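Local coordinates for protein acetyl-CoA acetyltransferase (Bacillus anthracis, PDB 3SS6) that probably transfers acetyl groups between coenzyme A thioesters, as a thiolase that condenses two acetyl-CoA molecules into acetoacetyl-CoA or runs the reverse cleavage, at residues V361-I364 with H365-R369; K190-S194 with G195-D199; E39-R43 with G44-P48; P296-R299 with K300-K304; L326-E329 with K330-L334. One frame throughout, in Å; residues are numbered along the deposited sequence.

Contact 1. Residues V361-I364 with H365-R369; sequences VSLI and HELKR
Val361 O is met twice by one residue: His365 N gives it a helical bond of 3.2 Å, and the edge of the imidazole adds a carbon-hydrogen contact, His365 CD2 lying 3.1 Å from Val361 O near the ring plane. The ring comes back over the previous turn because His365 CG stands beside its own backbone N (chi1 -73°). There CD2 also runs alongside Val361 CG1, and NE2 goes on to bond Ala12 O in strand 7-19. A bound potassium ion lies about 4 Å from the histidine side chain. Val361 and His365 belong to helix 352-370 of the thiolase fold, whose buried side rests on the strands of the mixed sheet. On that side Leu363 CG packs at 4.0 Å against Leu367 CD1, the two branched chains slanting across each other where Ile391 and Leu314 cover them; leucine suits this interior. The polar side is different. Arg369 holds Glu366 side-on, NE at 2.9 Å from Glu366 OE1 and NH2 at 2.8 Å from Glu366 OE2, each on the syn side but out of the carboxylate plane, by 31° at OE1. Arg370 NE is a second cationic partner of OE2, so the carboxylate probably stays ionised.

Contact 2. Residues K190-S194 with G195-D199; sequences KAIES and GYFDD
The Tyr196 ring lies between two unlike partners: Ser194 CB sits over one face, 3.8 Å from the ring centroid in a CH-pi contact, while the guanidinium of Arg369 covers the opposite face as a cation-pi partner. Phe197 takes Ala191 CB over its own face, the methyl 4.1 Å from the Phe197 centroid and 28° off the normal, and has Arg14 as a cation-pi partner. These rings fold back on the Schellman motif that ends helix 174-194. Gly195 turns the chain with positive phi (83°), which suits glycine because a CB here would press on Ser194 O. Tyr196 N reaches back to Ala191 O at 3.0 Å, and Gly195 N bonds Ile192 O from above the carbonyl plane. Alanine is small enough to serve both rings, for its CB also touches Tyr196 CD2 at 3.6 Å. The Ile192 and Phe197 side chains cross at a slant, Ile192 CG1 coming 3.8 Å from Phe197 CD2. At the far end of the tyrosine, Lys190 NZ donates to Tyr196 OH at 2.8 Å, and a bend in the lysine at chi2 (-80°) helps carry the ammonium there. The same NZ bonds Ser194 OG, so one cation ties the phenol to the last helical turn. A type I turn follows from Gly195 to Asp198. Inside the bend a water donates to Ile192 O and to Asp198 OD1 and accepts from Phe197 N, which is 3.0 Å from the water oxygen.

Contact 3. Residues E39-R43 with G44-P48; sequences EAVKR and GGVEP
From its CB, Val41 sends CG1 forward over the chain that leaves the helix, anti to the backbone N (chi1 167°): this methyl lies 3.4 Å from Val46 O, then 3.9 Å from Pro48 CD, with Val46 CG2 a little further off at 4.2 Å from Val41 CG1. The arrangement is the C-terminal end of helix 29-43 in the thiolase fold, where valine, with one methyl set toward the departing chain, covers the backbone of Val46 and the ring of Pro48. Phe78 and Val114 close round the same valine. The chain turns at Gly45, the first residue with positive phi (85°), where a CB would jam against the preceding carbonyl oxygen. Gly44 comes just before it, in a place where a CB would collide with Ala40 O. Its nitrogen donates to Val41 O at 3.1 Å, well above the carbonyl plane rather than on a lone pair. On another side of the helix the extended Arg43 reaches back one turn to Glu39, while its NH1 goes on to Asp199 O. Arg43 NE lies 2.8 Å from Glu39 OE2 in an almost straight bond (173°); the N-H is aimed at the anti lone pair of OE2, and that oxygen lies in the plane of the guanidinium.

Contact 4. Residues P296-R299 with K300-K304; sequences PAIR and KGLEK
Ile298 and Leu302, one turn apart, lie side by side and point the same way, their nearest methyls being Ile298 CG2 and Leu302 CD1 at 3.7 Å. The isoleucine sets CG2 anti to its backbone N, leaning toward the following turn. Leucine answers from the other direction: its CG stands beside the backbone N (chi1 -72°) and leans back, to 3.3 Å from Ile298 O. At the backbone Leu302 N donates to that same carbonyl oxygen at 2.9 Å, so Ile298 O takes the helical bond while Leu302 CG packs against it. Branched apolar residues suit this side, which meets Ser378 and Ile376 of strand 374-381.

Lys300 is turned quite differently. Its CB sits 3.1 Å from Pro296 O, while Lys300 N bonds that oxygen at 2.9 Å; the fully extended chain, CG anti to the backbone N (chi1 -176°), then carries NZ away to Val282 O. Pro296 suits the first turn of the helix, where a backbone N-H has no preceding carbonyl to bond. Ala297 and Gly301 are small, and Ala297 O takes both Gly301 N at 3.0 Å and Ser281 OG, consistent with a close approach to strand 275-284. Arg299, extended from CG to NE, leaves in the direction of helix 322-332 and pairs with Glu331 there. A flank of branched apolar residues, a small-residue flank against strand 275-284 and long charged chains at the rim are characteristic of an amphipathic surface helix, here helix 294-305 covering the sheet of the thiolase fold.

Contact 5. Residues L326-E329 with K330-L334; sequences LAVE and KELDL. Unlike the reference sequence in segment 330-334: Asp333 (reference Gly).
A Schellman motif ends helix 322-332, and its long-span bond runs from Leu334 N to Glu329 O at 3.0 Å, in the carbonyl plane and on a lone pair. The bond that spans fewer residues, from Asp333 N to Lys330 O, is weak at 3.4 Å. Asp333 makes the reversal with positive phi (50°); it stands where the reference sequence has glycine, the residue that takes positive phi most easily. Once turned, Leu334 comes back over the last helical turns, its CB 4.1 Å from Glu329 CG, so that the methylene part of the glutamate serves as apolar cover. Val328 and Leu332 run side by side, pointing the same way, with Val328 CG1 at 4.0 Å from Leu332 CD1; branched residues fit here because Pro294 and Ile298 of helix 294-305 lie against them.

Lys330 lies back along the preceding turn. With CG beside the backbone N (chi1 -66°), it passes Leu326 O so closely that CG is 3.2 Å from that oxygen. The final bend of the chain (chi4 -60°) sets NZ where it forms a salt bridge with Glu176. A water joins the two charged ends: it donates to Glu329 OE2 at 2.9 Å and accepts from Lys330 NZ at 3.1 Å. The other glutamate oxygen, OE1, is held by Arg336 and the Tyr325 hydroxyl, while Glu331 OE1 bonds the Tyr170 hydroxyl. This is the C-terminal turn of a helix of the thiolase fold packed against helices 159-170, 174-194 and 294-305, its rim tied by salt bridges.

Contact 1 is the most buried of the five; the others combine a covered apolar side with polar residues facing outward. Contacts 1 and 4 lie within continuous helices, whereas contacts 2, 3 and 5 record how helices end, by glycine in the first two and by aspartate in the last. Contact 2 alone has CH-pi contacts within its segments, and it touches contact 1 through Arg369 and contact 3 through the probable hydrogen bond from Arg43 NH1 to Asp199 O. Contacts 4 and 5 join helices 294-305 and 322-332 by a salt bridge and aliphatic packing. Contacts 3 and 5 lie on opposite sides of the chain's centre, about 38 Å apart between centres.

Contact 1. Residues V361-I364 with H365-R369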
# COMPACT_ATOMS: atom_id res chain seq x y z
N VAL A 361 13.29 35.59 7.43
CA VAL A 361 12.14 36.51 7.48
C VAL A 361 12.01 37.12 8.88
O VAL A 361 11.90 38.34 9.03
CB VAL A 361 10.83 35.78 7.12
CG1 VAL A 361 9.60 36.64 7.46
CG2 VAL A 361 10.81 35.40 5.66
N SER A 362 12.01 36.27 9.90
CA SER A 362 11.84 36.74 11.27
C SER A 362 12.96 37.68 11.73
O SER A 362 12.72 38.71 12.38
CB SER A 362 11.70 35.55 12.21
OG SER A 362 10.56 34.77 11.83
N LEU A 363 14.19 37.31 11.39
CA LEU A 363 15.34 38.14 11.72
C LEU A 363 15.23 39.53 11.11
O LEU A 363 15.46 40.54 11.78
CB LEU A 363 16.62 37.47 11.24
CG LEU A 363 17.93 38.21 11.50
CD1 LEU A 363 18.17 38.44 12.99
CD2 LEU A 363 19.06 37.37 10.90
N ILE A 364 14.88 39.59 9.83
CA ILE A 364 14.79 40.88 9.15
C ILE A 364 13.81 41.81 9.84
O ILE A 364 14.12 42.98 10.10
CB ILE A 364 14.38 40.71 7.68
CG1 ILE A 364 15.53 40.07 6.89
CG2 ILE A 364 13.99 42.05 7.08
CD1 ILE A 364 15.11 39.50 5.54
N HIS A 365 12.64 41.29 10.17
CA HIS A 365 11.61 42.10 10.80
C HIS A 365 11.96 42.52 12.22
O HIS A 365 11.62 43.63 12.63
CB HIS A 365 10.26 41.39 10.73
CG HIS A 365 9.67 41.38 9.35
ND1 HIS A 365 8.98 42.45 8.84
CD2 HIS A 365 9.72 40.45 8.37
CE1 HIS A 365 8.60 42.17 7.60
NE2 HIS A 365 9.04 40.97 7.29
N GLU A 366 12.63 41.64 12.96
CA GLU A 366 12.98 41.97 14.34
C GLU A 366 14.14 42.97 14.41
O GLU A 366 14.13 43.87 15.25
CB GLU A 366 13.27 40.70 15.16
CG GLU A 366 13.60 40.92 16.66
CD GLU A 366 12.43 41.50 17.49
OE1 GLU A 366 11.30 41.60 16.98
OE2 GLU A 366 12.67 41.85 18.66
N LEU A 367 15.12 42.84 13.53
CA LEU A 367 16.16 43.87 13.42
C LEU A 367 15.50 45.23 13.20
O LEU A 367 15.81 46.21 13.87
CB LEU A 367 17.13 43.57 12.28
CG LEU A 367 18.17 42.46 12.49
CD1 LEU A 367 18.82 42.11 11.16
CD2 LEU A 367 19.22 42.89 13.52
N LYS A 368 14.57 45.28 12.25
CA LYS A 368 13.91 46.55 11.93
C LYS A 368 13.09 47.09 13.10
O LYS A 368 13.14 48.29 13.40
CB LYS A 368 13.05 46.41 10.68
CG LYS A 368 13.88 46.30 9.39
CD LYS A 368 13.01 46.40 8.15
CE LYS A 368 12.26 47.73 8.09
NZ LYS A 368 13.18 48.89 7.94
N ARG A 369 12.36 46.20 13.77
CA ARG A 369 11.56 46.60 14.93
C ARG A 369 12.42 47.21 16.03
O ARG A 369 12.03 48.21 16.66
CB ARG A 369 10.76 45.41 15.47
CG ARG A 369 9.70 45.81 16.51
CD ARG A 369 9.09 44.59 17.20
NE ARG A 369 10.03 43.96 18.13
CZ ARG A 369 10.32 44.42 19.34
NH1 ARG A 369 9.76 45.53 19.80
NH2 ARG A 369 11.19 43.77 20.10

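Contact 2. Residues K190-S194 with G195-D199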
# COMPACT_ATOMS: atom_id res chain seq x y z
N LYS A 190 4.76 35.71 23.76
CA LYS A 190 4.87 37.14 24.00
C LYS A 190 4.93 37.91 22.68
O LYS A 190 4.24 38.91 22.52
CB LYS A 190 6.10 37.44 24.87
CG LYS A 190 6.19 38.86 25.42
CD LYS A 190 6.71 39.85 24.40
CE LYS A 190 7.05 41.18 25.08
NZ LYS A 190 6.71 42.35 24.23
N ALA A 191 5.74 37.45 21.74
CA ALA A 191 5.84 38.11 20.45
C ALA A 191 4.50 38.11 19.73
O ALA A 191 4.09 39.11 19.14
CB ALA A 191 6.90 37.45 19.58
N ILE A 192 3.81 36.98 19.79
CA ILE A 192 2.51 36.87 19.16
C ILE A 192 1.53 37.88 19.76
O ILE A 192 0.86 38.62 19.04
CB ILE A 192 1.96 35.45 19.25
CG1 ILE A 192 2.79 34.52 18.35
CG2 ILE A 192 0.50 35.42 18.84
CD1 ILE A 192 2.54 33.04 18.61
N GLU A 193 1.45 37.90 21.09
CA GLU A 193 0.54 38.80 21.79
C GLU A 193 0.86 40.27 21.53
O GLU A 193 -0.04 41.11 21.45
CB GLU A 193 0.57 38.50 23.30
CG GLU A 193 -0.25 39.46 24.15
CD GLU A 193 -1.74 39.40 23.87
OE1 GLU A 193 -2.21 38.40 23.26
OE2 GLU A 193 -2.46 40.36 24.25
N SER A 194 2.15 40.58 21.38
CA SER A 194 2.60 41.95 21.18
C SER A 194 2.44 42.41 19.73
O SER A 194 2.62 43.59 19.42
CB SER A 194 4.06 42.11 21.62
OG SER A 194 4.18 42.02 23.03
N GLY A 195 2.09 41.48 18.85
CA GLY A 195 1.86 41.80 17.45
C GLY A 195 3.12 41.86 16.61
O GLY A 195 3.08 42.35 15.47
N TYR A 196 4.23 41.36 17.14
CA TYR A 196 5.51 41.43 16.43
C TYR A 196 5.49 40.74 15.06
O TYR A 196 6.23 41.13 14.14
CB TYR A 196 6.65 40.81 17.25
CG TYR A 196 7.01 41.52 18.53
CD1 TYR A 196 6.52 42.80 18.82
CD2 TYR A 196 7.87 40.93 19.45
CE1 TYR A 196 6.87 43.44 20.00
CE2 TYR A 196 8.22 41.57 20.62
CZ TYR A 196 7.72 42.82 20.89
OH TYR A 196 8.08 43.45 22.07
N PHE A 197 4.66 39.71 14.92
CA PHE A 197 4.64 38.91 13.69
C PHE A 197 3.52 39.34 12.75
O PHE A 197 3.36 38.77 11.67
CB PHE A 197 4.45 37.42 14.00
CG PHE A 197 5.54 36.81 14.86
CD1 PHE A 197 6.83 37.32 14.86
CD2 PHE A 197 5.26 35.71 15.65
CE1 PHE A 197 7.82 36.73 15.65
CE2 PHE A 197 6.23 35.12 16.43
CZ PHE A 197 7.52 35.63 16.43
N ASP A 198 2.71 40.31 13.16
CA ASP A 198 1.55 40.70 12.37
C ASP A 198 1.90 41.04 10.92
O ASP A 198 1.24 40.59 9.99
CB ASP A 198 0.88 41.93 13.01
CG ASP A 198 0.10 41.59 14.25
OD1 ASP A 198 0.11 40.43 14.68
OD2 ASP A 198 -0.53 42.51 14.80
N ASP A 199 2.94 41.85 10.73
CA ASP A 199 3.32 42.33 9.41
C ASP A 199 3.85 41.22 8.50
O ASP A 199 3.58 41.19 7.30
CB ASP A 199 4.39 43.42 9.51
CG ASP A 199 3.87 44.72 10.10
OD1 ASP A 199 2.67 45.03 9.91
OD2 ASP A 199 4.66 45.43 10.76
O HOH W 1 2.14 38.81 16.24

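Contact 3. Residues E39-R43 with G44-P48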
# COMPACT_ATOMS: atom_id res chain seq x y z
N GLU A 39 1.79 37.25 -2.15
CA GLU A 39 1.90 38.42 -1.28
C GLU A 39 3.31 38.99 -1.32
O GLU A 39 3.49 40.20 -1.30
CB GLU A 39 1.49 38.07 0.16
CG GLU A 39 1.56 39.26 1.13
CD GLU A 39 0.59 40.39 0.81
OE1 GLU A 39 -0.41 40.17 0.09
OE2 GLU A 39 0.83 41.52 1.30
N ALA A 40 4.31 38.12 -1.39
CA ALA A 40 5.69 38.61 -1.47
C ALA A 40 5.87 39.53 -2.67
O ALA A 40 6.45 40.61 -2.55
CB ALA A 40 6.68 37.45 -1.53
N VAL A 41 5.41 39.07 -3.83
CA VAL A 41 5.59 39.86 -5.04
C VAL A 41 4.82 41.18 -4.92
O VAL A 41 5.33 42.24 -5.31
CB VAL A 41 5.18 39.03 -6.28
CG1 VAL A 41 5.04 39.92 -7.51
CG2 VAL A 41 6.18 37.91 -6.52
N LYS A 42 3.62 41.13 -4.35
CA LYS A 42 2.82 42.34 -4.15
C LYS A 42 3.54 43.37 -3.31
O LYS A 42 3.43 44.57 -3.56
CB LYS A 42 1.47 42.00 -3.50
CG LYS A 42 0.47 41.38 -4.46
CD LYS A 42 -0.78 40.89 -3.73
CE LYS A 42 -1.66 40.06 -4.65
NZ LYS A 42 -2.75 39.38 -3.90
N ARG A 43 4.27 42.91 -2.30
CA ARG A 43 5.01 43.82 -1.44
C ARG A 43 6.39 44.21 -1.96
O ARG A 43 6.96 45.20 -1.51
CB ARG A 43 5.22 43.19 -0.08
CG ARG A 43 3.97 42.83 0.64
CD ARG A 43 4.35 42.34 2.00
NE ARG A 43 3.20 41.97 2.81
CZ ARG A 43 3.25 41.86 4.13
NH1 ARG A 43 4.39 42.09 4.78
NH2 ARG A 43 2.16 41.52 4.80
N GLY A 44 6.91 43.41 -2.88
CA GLY A 44 8.32 43.47 -3.24
C GLY A 44 8.70 44.51 -4.28
O GLY A 44 9.87 44.63 -4.62
N GLY A 45 7.71 45.24 -4.79
CA GLY A 45 8.00 46.34 -5.70
C GLY A 45 8.15 45.93 -7.16
O GLY A 45 8.67 46.70 -7.98
N VAL A 46 7.70 44.73 -7.48
CA VAL A 46 7.78 44.20 -8.84
C VAL A 46 6.46 43.57 -9.26
O VAL A 46 5.70 43.08 -8.42
CB VAL A 46 8.88 43.11 -8.97
CG1 VAL A 46 10.25 43.73 -8.91
CG2 VAL A 46 8.70 42.03 -7.89
N GLU A 47 6.19 43.57 -10.56
CA GLU A 47 5.10 42.77 -11.08
C GLU A 47 5.61 41.36 -11.35
O GLU A 47 6.81 41.15 -11.57
CB GLU A 47 4.56 43.38 -12.38
CG GLU A 47 3.89 44.73 -12.18
CD GLU A 47 2.73 44.65 -11.21
OE1 GLU A 47 1.75 43.93 -11.50
OE2 GLU A 47 2.79 45.32 -10.15
N PRO A 48 4.70 40.38 -11.33
CA PRO A 48 5.11 38.99 -11.57
C PRO A 48 5.98 38.82 -12.82
O PRO A 48 6.94 38.04 -12.78
CB PRO A 48 3.77 38.26 -11.72
CG PRO A 48 2.86 39.02 -10.81
CD PRO A 48 3.26 40.47 -10.99
O HOH W 2 4.73 44.97 -6.19

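Contact 4. Residues P296-R299 with K300-K304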
# COMPACT_ATOMS: atom_id res chain seq x y z
N PRO A 296 31.07 25.99 12.95
CA PRO A 296 32.04 26.28 11.88
C PRO A 296 31.46 27.15 10.76
O PRO A 296 32.22 27.89 10.14
CB PRO A 296 32.41 24.89 11.36
CG PRO A 296 31.28 24.00 11.78
CD PRO A 296 30.81 24.55 13.09
N ALA A 297 30.16 27.05 10.48
CA ALA A 297 29.56 27.87 9.43
C ALA A 297 29.62 29.34 9.81
O ALA A 297 29.99 30.19 9.00
CB ALA A 297 28.11 27.45 9.17
N ILE A 298 29.28 29.64 11.06
CA ILE A 298 29.33 31.02 11.54
C ILE A 298 30.77 31.53 11.58
O ILE A 298 31.05 32.64 11.11
CB ILE A 298 28.61 31.19 12.89
CG1 ILE A 298 27.10 31.03 12.68
CG2 ILE A 298 28.94 32.55 13.52
CD1 ILE A 298 26.30 30.97 13.98
N ARG A 299 31.69 30.73 12.11
CA ARG A 299 33.08 31.16 12.18
C ARG A 299 33.63 31.45 10.79
O ARG A 299 34.27 32.48 10.57
CB ARG A 299 33.95 30.13 12.91
CG ARG A 299 33.61 30.02 14.39
CD ARG A 299 34.55 29.08 15.13
NE ARG A 299 34.49 29.31 16.58
CZ ARG A 299 34.28 28.37 17.49
NH1 ARG A 299 34.12 27.10 17.12
NH2 ARG A 299 34.25 28.68 18.78
N LYS A 300 33.35 30.55 9.85
CA LYS A 300 33.81 30.68 8.47
C LYS A 300 33.27 31.96 7.84
O LYS A 300 34.01 32.73 7.20
CB LYS A 300 33.35 29.46 7.66
CG LYS A 300 33.83 29.39 6.22
CD LYS A 300 33.39 28.07 5.59
CE LYS A 300 33.83 27.94 4.14
NZ LYS A 300 33.43 26.61 3.58
N GLY A 301 31.98 32.20 8.04
CA GLY A 301 31.31 33.37 7.50
C GLY A 301 31.77 34.69 8.08
O GLY A 301 31.87 35.68 7.35
N LEU A 302 32.01 34.73 9.38
CA LEU A 302 32.47 35.95 10.05
C LEU A 302 33.82 36.38 9.47
O LEU A 302 34.09 37.57 9.31
CB LEU A 302 32.58 35.75 11.56
CG LEU A 302 31.29 35.63 12.39
CD1 LEU A 302 31.61 35.13 13.78
CD2 LEU A 302 30.55 36.96 12.47
N GLU A 303 34.65 35.39 9.16
CA GLU A 303 35.96 35.65 8.57
C GLU A 303 35.78 36.31 7.21
O GLU A 303 36.51 37.23 6.85
CB GLU A 303 36.74 34.35 8.43
CG GLU A 303 38.14 34.38 9.01
CD GLU A 303 39.07 35.32 8.26
OE1 GLU A 303 38.77 35.64 7.09
OE2 GLU A 303 40.10 35.74 8.85
N LYS A 304 34.79 35.83 6.46
CA LYS A 304 34.52 36.32 5.12
C LYS A 304 33.99 37.75 5.11
O LYS A 304 34.37 38.54 4.26
CB LYS A 304 33.54 35.39 4.39
CG LYS A 304 34.19 34.19 3.72
CD LYS A 304 33.28 32.97 3.74
CE LYS A 304 31.84 33.32 3.36
NZ LYS A 304 31.72 33.76 1.95

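Contact 5. Residues L326-E329 with K330-L334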
# COMPACT_ATOMS: atom_id res chain seq x y z
N LEU A 326 21.93 24.39 22.42
CA LEU A 326 22.83 24.60 23.55
C LEU A 326 24.29 24.28 23.20
O LEU A 326 25.20 24.97 23.66
CB LEU A 326 22.36 23.81 24.77
CG LEU A 326 21.16 24.46 25.47
CD1 LEU A 326 20.37 23.43 26.27
CD2 LEU A 326 21.63 25.60 26.37
N ALA A 327 24.50 23.25 22.39
CA ALA A 327 25.86 22.91 21.97
C ALA A 327 26.47 24.06 21.18
O ALA A 327 27.63 24.42 21.38
CB ALA A 327 25.88 21.62 21.15
N VAL A 328 25.69 24.63 20.27
CA VAL A 328 26.16 25.78 19.49
C VAL A 328 26.42 26.98 20.39
O VAL A 328 27.46 27.63 20.28
CB VAL A 328 25.14 26.18 18.40
CG1 VAL A 328 25.58 27.45 17.70
CG2 VAL A 328 24.98 25.05 17.39
N GLU A 329 25.49 27.26 21.30
CA GLU A 329 25.67 28.35 22.25
C GLU A 329 26.95 28.22 23.07
O GLU A 329 27.70 29.19 23.24
CB GLU A 329 24.46 28.45 23.18
CG GLU A 329 24.57 29.61 24.18
CD GLU A 329 23.37 29.68 25.10
OE1 GLU A 329 22.37 30.33 24.72
OE2 GLU A 329 23.44 29.10 26.20
N LYS A 330 27.21 27.02 23.58
CA LYS A 330 28.42 26.76 24.35
C LYS A 330 29.68 26.85 23.50
O LYS A 330 30.68 27.43 23.93
CB LYS A 330 28.33 25.39 25.03
CG LYS A 330 27.24 25.33 26.10
CD LYS A 330 27.04 23.91 26.61
CE LYS A 330 25.88 23.84 27.60
NZ LYS A 330 26.10 24.72 28.78
N GLU A 331 29.63 26.29 22.30
CA GLU A 331 30.80 26.28 21.42
C GLU A 331 31.23 27.69 21.02
O GLU A 331 32.43 28.00 21.03
CB GLU A 331 30.52 25.42 20.18
CG GLU A 331 31.66 25.40 19.17
CD GLU A 331 32.93 24.78 19.72
OE1 GLU A 331 32.85 23.77 20.45
OE2 GLU A 331 34.01 25.32 19.42
N LEU A 332 30.26 28.53 20.68
CA LEU A 332 30.52 29.90 20.24
C LEU A 332 30.50 30.92 21.38
O LEU A 332 30.82 32.09 21.17
CB LEU A 332 29.50 30.32 19.18
CG LEU A 332 29.51 29.58 17.83
CD1 LEU A 332 28.41 30.12 16.94
CD2 LEU A 332 30.86 29.71 17.15
N ASP A 333 30.14 30.47 22.59
CA ASP A 333 29.95 31.35 23.74
C ASP A 333 29.03 32.53 23.39
O ASP A 333 29.39 33.69 23.58
CB ASP A 333 31.29 31.86 24.28
CG ASP A 333 31.16 32.52 25.64
OD1 ASP A 333 30.16 32.28 26.35
OD2 ASP A 333 32.08 33.28 26.01
N LEU A 334 27.84 32.21 22.88
CA LEU A 334 26.89 33.24 22.47
C LEU A 334 26.25 33.95 23.66
O LEU A 334 26.11 33.38 24.74
CB LEU A 334 25.77 32.63 21.63
CG LEU A 334 26.16 31.93 20.33
CD1 LEU A 334 24.94 31.33 19.69
CD2 LEU A 334 26.86 32.90 19.38
O HOH W 3 25.29 27.52 27.75